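Local structure of alkyl hydroperoxide reductase/ Thiol specific antioxidant/ Mal allergen (5ENU) at residues Q58-Y63 and L91-P96; P64-A69 and D153-V158. The protein probably reduces hydrogen peroxide and organic hydroperoxides through a reactive cysteine thiol, as other peroxiredoxins of the AhpC/TSA family do. All blocks are in the same frame, centred on the assembly; numbering follows the deposited sequence. Where two conformers were deposited one is given.

In the fold
Both contacts use helix 50-68 of the thioredoxin-like fold, and their centres lie about 12 Å apart. Interaction 1 takes residues 58-63 and sets them against the loop 91-96; interaction 2 takes the final residues 64-68 and the first residue beyond, Ala69, and sets them beside helix 150-160. Each is mainly buried, yet the chemistry differs. Interaction 1 grades from a more exposed arginine-glutamate pair to a proline-tyrosine-phenylalanine cluster, with 363 Å² buried. Interaction 2 buries 302 Å² and is carried by apolar groups, centred on one phenylalanine ring. The two join where Phe59 CE1 meets Phe66 CZ at 3.9 Å, which makes the apolar layer continuous along the helix.

Interaction 1 of 2, residues Q58-Y63 and L91-P96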
ATOM      1  N   GLN A  58     -12.883   3.969   0.339  1.00  9.36           N
ATOM      2  CA  GLN A  58     -12.629   5.393   0.527  1.00  9.64           C
ATOM      3  C   GLN A  58     -11.546   5.890  -0.425  1.00 10.09           C
ATOM      4  O   GLN A  58     -11.659   6.996  -0.974  1.00 10.05           O
ATOM      5  CB  GLN A  58     -12.345   5.693   2.011  1.00 10.56           C
ATOM      6  CG  GLN A  58     -13.649   5.582   2.835  1.00 12.03           C
ATOM      7  CD  GLN A  58     -13.491   5.863   4.317  1.00 18.59           C
ATOM      8  OE1 GLN A  58     -12.434   5.664   4.889  1.00 20.99           O
ATOM      9  NE2 GLN A  58     -14.575   6.287   4.953  1.00 25.83           N
ATOM     10  N   PHE A  59     -10.522   5.066  -0.688  1.00  9.38           N
ATOM     11  CA  PHE A  59      -9.574   5.429  -1.739  1.00  9.85           C
ATOM     12  C   PHE A  59     -10.267   5.485  -3.095  1.00  9.50           C
ATOM     13  O   PHE A  59      -9.981   6.379  -3.904  1.00 10.18           O
ATOM     14  CB  PHE A  59      -8.384   4.460  -1.790  1.00  9.26           C
ATOM     15  CG  PHE A  59      -7.266   4.790  -0.824  1.00  8.92           C
ATOM     16  CD1 PHE A  59      -6.531   5.950  -0.970  1.00  9.70           C
ATOM     17  CD2 PHE A  59      -6.931   3.912   0.211  1.00  8.09           C
ATOM     18  CE1 PHE A  59      -5.498   6.252  -0.098  1.00 10.09           C
ATOM     19  CE2 PHE A  59      -5.875   4.195   1.083  1.00  8.76           C
ATOM     20  CZ  PHE A  59      -5.168   5.378   0.924  1.00  8.94           C
ATOM     21  N   ARG A  60     -11.207   4.558  -3.352  1.00  8.63           N
ATOM     22  CA  ARG A  60     -11.969   4.587  -4.602  0.73  9.34           C
ATOM     23  C   ARG A  60     -12.749   5.889  -4.746  1.00 10.63           C
ATOM     24  O   ARG A  60     -12.751   6.514  -5.817  1.00 11.08           O
ATOM     25  CB  ARG A  60     -12.932   3.399  -4.659  0.73  9.16           C
ATOM     26  CG  ARG A  60     -13.957   3.497  -5.761  0.73  9.07           C
ATOM     27  CD  ARG A  60     -14.786   2.251  -5.749  0.73 10.36           C
ATOM     28  NE  ARG A  60     -15.758   2.228  -6.837  0.73 15.02           N
ATOM     29  CZ  ARG A  60     -17.009   2.648  -6.709  0.73 20.85           C
ATOM     30  NH1 ARG A  60     -17.855   2.589  -7.741  0.73 23.38           N
ATOM     31  NH2 ARG A  60     -17.414   3.118  -5.536  0.73 23.90           N
ATOM     32  N   GLU A  61     -13.437   6.304  -3.676  1.00 11.28           N
ATOM     33  CA  GLU A  61     -14.295   7.480  -3.752  1.00 12.76           C
ATOM     34  C   GLU A  61     -13.501   8.732  -4.093  1.00 12.34           C
ATOM     35  O   GLU A  61     -13.975   9.597  -4.841  1.00 14.12           O
ATOM     36  CB  GLU A  61     -15.016   7.657  -2.419  1.00 17.79           C
ATOM     37  CG  GLU A  61     -15.897   8.877  -2.357  1.00 23.02           C
ATOM     38  CD  GLU A  61     -16.508   9.059  -0.978  1.00 31.00           C
ATOM     39  OE1 GLU A  61     -17.672   9.497  -0.901  1.00 35.80           O
ATOM     40  OE2 GLU A  61     -15.824   8.754   0.027  1.00 32.07           O
ATOM     41  N   LEU A  62     -12.291   8.851  -3.557  1.00 10.92           N
ATOM     42  CA  LEU A  62     -11.461  10.021  -3.797  1.00 10.83           C
ATOM     43  C   LEU A  62     -10.444   9.828  -4.912  1.00 10.60           C
ATOM     44  O   LEU A  62      -9.673  10.754  -5.191  1.00 11.45           O
ATOM     45  CB  LEU A  62     -10.773  10.465  -2.500  1.00 11.69           C
ATOM     46  CG  LEU A  62     -11.729  11.085  -1.473  1.00 12.94           C
ATOM     47  CD1 LEU A  62     -11.030  11.396  -0.165  1.00 14.65           C
ATOM     48  CD2 LEU A  62     -12.353  12.341  -2.052  1.00 17.05           C
ATOM     49  N   TYR A  63     -10.459   8.677  -5.583  1.00 11.23           N
ATOM     50  CA  TYR A  63      -9.489   8.387  -6.640  1.00 10.58           C
ATOM     51  C   TYR A  63      -9.338   9.499  -7.676  1.00 11.16           C
ATOM     52  O   TYR A  63      -8.193   9.835  -8.022  1.00 10.26           O
ATOM     53  CB  TYR A  63      -9.814   7.032  -7.282  1.00 11.22           C
ATOM     54  CG  TYR A  63      -8.744   6.551  -8.230  1.00 12.33           C
ATOM     55  CD1 TYR A  63      -7.499   6.167  -7.742  1.00 13.12           C
ATOM     56  CD2 TYR A  63      -8.974   6.474  -9.597  1.00 14.22           C
ATOM     57  CE1 TYR A  63      -6.510   5.715  -8.576  1.00 15.81           C
ATOM     58  CE2 TYR A  63      -7.968   6.004 -10.464  1.00 15.72           C
ATOM     59  CZ  TYR A  63      -6.739   5.633  -9.932  1.00 16.12           C
ATOM     60  OH  TYR A  63      -5.714   5.171 -10.747  1.00 17.94           O
ATOM     61  N   LEU A  91     -15.474  -4.503  -4.994  1.00 12.40           N
ATOM     62  CA  LEU A  91     -15.456  -3.100  -4.615  0.53 12.46           C
ATOM     63  C   LEU A  91     -15.356  -2.165  -5.813  1.00 14.30           C
ATOM     64  O   LEU A  91     -15.393  -0.939  -5.632  1.00 13.86           O
ATOM     65  CB  LEU A  91     -14.290  -2.836  -3.653  0.53 12.31           C
ATOM     66  CG  LEU A  91     -14.435  -3.228  -2.175  0.53 13.95           C
ATOM     67  CD1 LEU A  91     -14.691  -4.720  -1.965  0.53 13.18           C
ATOM     68  CD2 LEU A  91     -13.190  -2.785  -1.419  0.53 14.15           C
ATOM     69  N   GLU A  92     -15.206  -2.706  -7.019  1.00 16.97           N
ATOM     70  CA  GLU A  92     -15.040  -1.898  -8.225  0.59 20.09           C
ATOM     71  C   GLU A  92     -13.892  -0.901  -8.068  1.00 18.20           C
ATOM     72  O   GLU A  92     -14.008   0.283  -8.379  1.00 17.78           O
ATOM     73  CB  GLU A  92     -16.347  -1.215  -8.629  0.59 22.87           C
ATOM     74  CG  GLU A  92     -17.494  -2.198  -8.767  0.59 25.79           C
ATOM     75  CD  GLU A  92     -18.752  -1.570  -9.329  0.59 28.15           C
ATOM     76  OE1 GLU A  92     -18.765  -0.338  -9.546  0.59 28.61           O
ATOM     77  OE2 GLU A  92     -19.728  -2.319  -9.554  0.59 29.05           O
ATOM     78  N   LEU A  93     -12.766  -1.397  -7.578  1.00 14.75           N
ATOM     79  CA  LEU A  93     -11.621  -0.517  -7.329  1.00 12.98           C
ATOM     80  C   LEU A  93     -11.000  -0.091  -8.653  1.00 13.23           C
ATOM     81  O   LEU A  93     -10.795  -0.943  -9.533  1.00 14.20           O
ATOM     82  CB  LEU A  93     -10.556  -1.214  -6.469  1.00 12.85           C
ATOM     83  CG  LEU A  93     -11.012  -1.674  -5.075  1.00 12.37           C
ATOM     84  CD1 LEU A  93      -9.850  -2.359  -4.345  1.00 13.84           C
ATOM     85  CD2 LEU A  93     -11.551  -0.495  -4.263  1.00 12.32           C
ATOM     86  N   PRO A  94     -10.685   1.193  -8.830  1.00 11.62           N
ATOM     87  CA  PRO A  94     -10.095   1.679 -10.085  1.00 12.01           C
ATOM     88  C   PRO A  94      -8.572   1.671 -10.098  1.00 12.62           C
ATOM     89  O   PRO A  94      -7.976   2.300 -10.975  1.00 15.77           O
ATOM     90  CB  PRO A  94     -10.605   3.128 -10.138  1.00 13.90           C
ATOM     91  CG  PRO A  94     -10.632   3.532  -8.708  1.00 13.39           C
ATOM     92  CD  PRO A  94     -11.093   2.303  -7.957  1.00 12.77           C
ATOM     93  N   PHE A  95      -7.945   0.976  -9.161  1.00 10.94           N
ATOM     94  CA  PHE A  95      -6.506   0.994  -8.989  1.00  9.12           C
ATOM     95  C   PHE A  95      -6.056  -0.427  -8.700  1.00  8.39           C
ATOM     96  O   PHE A  95      -6.879  -1.288  -8.360  1.00  9.74           O
ATOM     97  CB  PHE A  95      -6.096   1.969  -7.868  1.00  9.84           C
ATOM     98  CG  PHE A  95      -6.771   1.709  -6.547  1.00 10.14           C
ATOM     99  CD1 PHE A  95      -6.329   0.687  -5.707  1.00 10.23           C
ATOM    100  CD2 PHE A  95      -7.837   2.511  -6.127  1.00 10.94           C
ATOM    101  CE1 PHE A  95      -6.949   0.452  -4.479  1.00 10.34           C
ATOM    102  CE2 PHE A  95      -8.450   2.275  -4.895  1.00 11.12           C
ATOM    103  CZ  PHE A  95      -8.006   1.251  -4.082  1.00 10.50           C
ATOM    104  N   PRO A  96      -4.759  -0.713  -8.847  1.00  9.53           N
ATOM    105  CA  PRO A  96      -4.275  -2.096  -8.718  1.00  9.86           C
ATOM    106  C   PRO A  96      -4.068  -2.524  -7.273  1.00  9.90           C
ATOM    107  O   PRO A  96      -3.890  -1.707  -6.371  1.00  9.01           O
ATOM    108  CB  PRO A  96      -2.912  -2.079  -9.433  1.00 11.79           C
ATOM    109  CG  PRO A  96      -2.764  -0.714 -10.038  1.00 12.83           C
ATOM    110  CD  PRO A  96      -3.726   0.202  -9.367  1.00 10.85           C
TER
HETATM  111  O   HOH W   1     -17.353   1.488 -10.594  1.00 37.94           O
HETATM  112  O   HOH W   2      -5.085   2.615 -11.864  1.00 20.00           O
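A Schellman motif closes helix 81-91, with Glu92 (positive phi) as its C-prime residue, and the loop that follows lies against helix 50-68, with Arg60, Tyr63 and Phe59 meeting Glu92, Pro94 and Phe95. The Arg60 chain is extended from CG to NE, and its NE gives a weak hydrogen bond to Glu92 O (3.0 Å, N-H...O angle 134°), with the carbonyl at the guanidinium edge. Beyond it, Arg60 NH1 and Glu92 OE1 form a long salt bridge of 3.6 Å; the guanidinium and carboxylate planes are 78° apart. Pro94 lies across Arg60, its CD 3.8 Å from Arg60 CG. With Tyr63 CG anti to the backbone N (chi1 -171°), the ring is carried toward the loop, where Pro94 CG sits over one face, 3.9 Å from the centroid, in a CH-pi contact. Tyr63 CE1 touches Phe95 CB at 3.8 Å, and Phe95 CE2 reaches Phe59 CB at 3.8 Å. A water donates to both Tyr63 OH and Pro94 O; the same hydroxyl also hydrogen-bonds Glu72 and Lys67. Underneath, Phe59, Tyr63 and Phe95 rest on Ile73 of strand 71-77, and Phe59 stacks on Tyr42 of strand 38-43, so loop and helix share one face of the central sheet.

Interaction 2 of 2, residues P64-A69 and D153-V158; sequences PKFKKA and DVLSAV
Val154, Leu155 and Val158 of helix 150-160 meet Lys65 and Phe66, near the C-terminal end of helix 50-68, and Ala69, the first residue beyond it. The short segments run nearly parallel, their axes 17° apart and 10.0 Å distant at closest approach. Val154 makes the first and lightest touch, its CG1 4.0 Å from Phe66 CE1 and oblique to the ring. Leu155 follows with the main contact. With CG anti to the backbone N (chi1 179°) the branch extends toward helix 50-68; CD1 then lies over the centre of one Phe66 face, 3.9 Å from the centroid and only 9° off the ring normal: a well-centred CH-pi contact. The distal end of the ring meanwhile presses against the root of Leu155, Phe66 CE1 3.5 Å from its CA and Phe66 CZ 3.6 Å from its CB. The other methyl, Leu155 CD2, packs on the aliphatic part of Lys65, 3.9 Å from its CD, before the lysine chain bends at chi4 and leads its ammonium away. One turn later Val158 divides its branches between two partners. CG2 approaches the Phe66 ring at its edge, in plane, so that leucine and valine hold the ring from face and rim; CG1 meets Ala69 CB at 3.7 Å. Lys38 NZ hydrogen-bonds both Ala69 O and Val158 O, a shared donor at the ends of the two segments. With Phe66 resting on Ile73 and Val158 on Ala71, Val40 and Leu131, this is two neighbouring helices packed side by side on one face of the central sheet, as in the alpha/beta layers of the thioredoxin fold.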
ATOM      1  N   PRO A  64     -10.409  10.103  -8.204  1.00 10.86           N
ATOM      2  CA  PRO A  64     -10.212  11.170  -9.201  1.00 12.22           C
ATOM      3  C   PRO A  64      -9.406  12.329  -8.664  1.00 11.95           C
ATOM      4  O   PRO A  64      -8.642  12.949  -9.419  1.00 12.34           O
ATOM      5  CB  PRO A  64     -11.644  11.599  -9.560  1.00 13.31           C
ATOM      6  CG  PRO A  64     -12.490  10.425  -9.192  1.00 15.00           C
ATOM      7  CD  PRO A  64     -11.843   9.834  -7.981  1.00 12.93           C
ATOM      8  N   LYS A  65      -9.540  12.631  -7.367  1.00 11.01           N
ATOM      9  CA  LYS A  65      -8.765  13.729  -6.799  1.00 11.59           C
ATOM     10  C   LYS A  65      -7.287  13.358  -6.658  1.00 10.89           C
ATOM     11  O   LYS A  65      -6.408  14.201  -6.869  1.00 11.53           O
ATOM     12  CB  LYS A  65      -9.349  14.162  -5.457  1.00 13.11           C
ATOM     13  CG  LYS A  65     -10.748  14.736  -5.556  1.00 17.60           C
ATOM     14  CD  LYS A  65     -11.142  15.378  -4.233  1.00 22.45           C
ATOM     15  CE  LYS A  65     -12.611  15.739  -4.190  1.00 27.68           C
ATOM     16  NZ  LYS A  65     -12.950  16.705  -5.253  1.00 30.40           N
ATOM     17  N   PHE A  66      -6.995  12.107  -6.286  1.00 10.87           N
ATOM     18  CA  PHE A  66      -5.610  11.650  -6.282  1.00  9.20           C
ATOM     19  C   PHE A  66      -5.007  11.758  -7.679  1.00  9.99           C
ATOM     20  O   PHE A  66      -3.892  12.273  -7.854  1.00 10.89           O
ATOM     21  CB  PHE A  66      -5.524  10.211  -5.772  1.00  9.10           C
ATOM     22  CG  PHE A  66      -5.645  10.090  -4.277  1.00  8.51           C
ATOM     23  CD1 PHE A  66      -4.559  10.371  -3.450  1.00  8.98           C
ATOM     24  CD2 PHE A  66      -6.847   9.701  -3.688  1.00 10.35           C
ATOM     25  CE1 PHE A  66      -4.676  10.264  -2.070  1.00  9.77           C
ATOM     26  CE2 PHE A  66      -6.959   9.606  -2.296  1.00 10.01           C
ATOM     27  CZ  PHE A  66      -5.863   9.879  -1.494  1.00  9.86           C
ATOM     28  N   LYS A  67      -5.748  11.300  -8.693  1.00 11.42           N
ATOM     29  CA  LYS A  67      -5.239  11.362 -10.061  1.00 12.03           C
ATOM     30  C   LYS A  67      -5.008  12.807 -10.497  1.00 12.38           C
ATOM     31  O   LYS A  67      -3.985  13.122 -11.118  1.00 13.42           O
ATOM     32  CB  LYS A  67      -6.212  10.665 -11.022  1.00 15.78           C
ATOM     33  CG  LYS A  67      -6.331   9.170 -10.800  1.00 22.42           C
ATOM     34  CD  LYS A  67      -5.032   8.420 -11.088  1.00 27.60           C
ATOM     35  CE  LYS A  67      -4.750   8.268 -12.578  1.00 32.50           C
ATOM     36  NZ  LYS A  67      -5.583   7.210 -13.227  1.00 34.91           N
ATOM     37  N   LYS A  68      -5.952  13.700 -10.188  1.00 12.67           N
ATOM     38  CA  LYS A  68      -5.783  15.097 -10.560  1.00 13.83           C
ATOM     39  C   LYS A  68      -4.525  15.680  -9.927  1.00 13.15           C
ATOM     40  O   LYS A  68      -3.847  16.521 -10.534  1.00 15.33           O
ATOM     41  CB  LYS A  68      -7.015  15.888 -10.117  1.00 17.09           C
ATOM     42  CG  LYS A  68      -7.027  17.320 -10.609  1.00 23.36           C
ATOM     43  CD  LYS A  68      -8.380  17.955 -10.424  1.00 29.89           C
ATOM     44  CE  LYS A  68      -8.460  19.304 -11.126  1.00 35.00           C
ATOM     45  NZ  LYS A  68      -9.873  19.803 -11.228  1.00 37.96           N
ATOM     46  N   ALA A  69      -4.197  15.243  -8.713  1.00 12.05           N
ATOM     47  CA  ALA A  69      -3.013  15.714  -8.013  1.00 13.18           C
ATOM     48  C   ALA A  69      -1.746  14.979  -8.431  1.00 13.44           C
ATOM     49  O   ALA A  69      -0.701  15.171  -7.806  1.00 15.92           O
ATOM     50  CB  ALA A  69      -3.225  15.652  -6.496  1.00 15.07           C
ATOM     51  N   ASP A 153      -6.431  12.389   5.056  1.00  9.35           N
ATOM     52  CA  ASP A 153      -5.089  12.838   5.405  1.00  8.94           C
ATOM     53  C   ASP A 153      -4.104  12.553   4.280  1.00  8.90           C
ATOM     54  O   ASP A 153      -3.237  13.382   3.981  1.00  9.83           O
ATOM     55  CB  ASP A 153      -4.611  12.134   6.683  1.00  9.12           C
ATOM     56  CG  ASP A 153      -5.399  12.540   7.925  1.00  9.32           C
ATOM     57  OD1 ASP A 153      -6.064  13.596   7.920  1.00 11.52           O
ATOM     58  OD2 ASP A 153      -5.317  11.807   8.941  1.00  9.94           O
ATOM     59  N   VAL A 154      -4.187  11.368   3.674  1.00  7.79           N
ATOM     60  CA  VAL A 154      -3.258  11.043   2.598  1.00  7.86           C
ATOM     61  C   VAL A 154      -3.490  11.963   1.403  1.00  8.93           C
ATOM     62  O   VAL A 154      -2.529  12.444   0.786  1.00  9.06           O
ATOM     63  CB  VAL A 154      -3.342   9.554   2.234  1.00  8.53           C
ATOM     64  CG1 VAL A 154      -2.398   9.209   1.077  1.00  9.22           C
ATOM     65  CG2 VAL A 154      -3.026   8.695   3.449  1.00  9.05           C
ATOM     66  N   LEU A 155      -4.759  12.256   1.078  1.00  8.99           N
ATOM     67  CA  LEU A 155      -5.023  13.155  -0.045  1.00  9.24           C
ATOM     68  C   LEU A 155      -4.460  14.544   0.231  1.00  9.44           C
ATOM     69  O   LEU A 155      -3.844  15.158  -0.647  1.00  9.68           O
ATOM     70  CB  LEU A 155      -6.519  13.240  -0.343  1.00 10.50           C
ATOM     71  CG  LEU A 155      -6.901  14.185  -1.495  1.00 10.13           C
ATOM     72  CD1 LEU A 155      -6.252  13.819  -2.833  1.00 11.53           C
ATOM     73  CD2 LEU A 155      -8.418  14.286  -1.634  1.00 11.71           C
ATOM     74  N   SER A 156      -4.660  15.058   1.449  0.58  9.49           N
ATOM     75  CA  SER A 156      -4.087  16.356   1.793  0.58 11.10           C
ATOM     76  C   SER A 156      -2.575  16.343   1.605  0.58 10.56           C
ATOM     77  O   SER A 156      -2.002  17.277   1.039  0.58  9.94           O
ATOM     78  CB  SER A 156      -4.448  16.725   3.232  0.58 13.58           C
ATOM     79  OG  SER A 156      -5.847  16.884   3.390  0.58 16.27           O
ATOM     80  N   ALA A 157      -1.912  15.274   2.046  1.00 10.09           N
ATOM     81  CA  ALA A 157      -0.462  15.205   1.907  1.00  8.84           C
ATOM     82  C   ALA A 157      -0.049  15.165   0.436  1.00  8.47           C
ATOM     83  O   ALA A 157       0.891  15.861   0.033  1.00 10.32           O
ATOM     84  CB  ALA A 157       0.062  13.986   2.675  1.00  9.34           C
ATOM     85  N   VAL A 158      -0.762  14.380  -0.381  1.00  8.34           N
ATOM     86  CA  VAL A 158      -0.495  14.329  -1.816  1.00  9.13           C
ATOM     87  C   VAL A 158      -0.618  15.719  -2.432  1.00  9.76           C
ATOM     88  O   VAL A 158       0.224  16.147  -3.238  1.00 11.16           O
ATOM     89  CB  VAL A 158      -1.447  13.324  -2.493  1.00  9.76           C
ATOM     90  CG1 VAL A 158      -1.516  13.540  -4.008  1.00 10.62           C
ATOM     91  CG2 VAL A 158      -1.021  11.869  -2.179  1.00  8.54           C
TER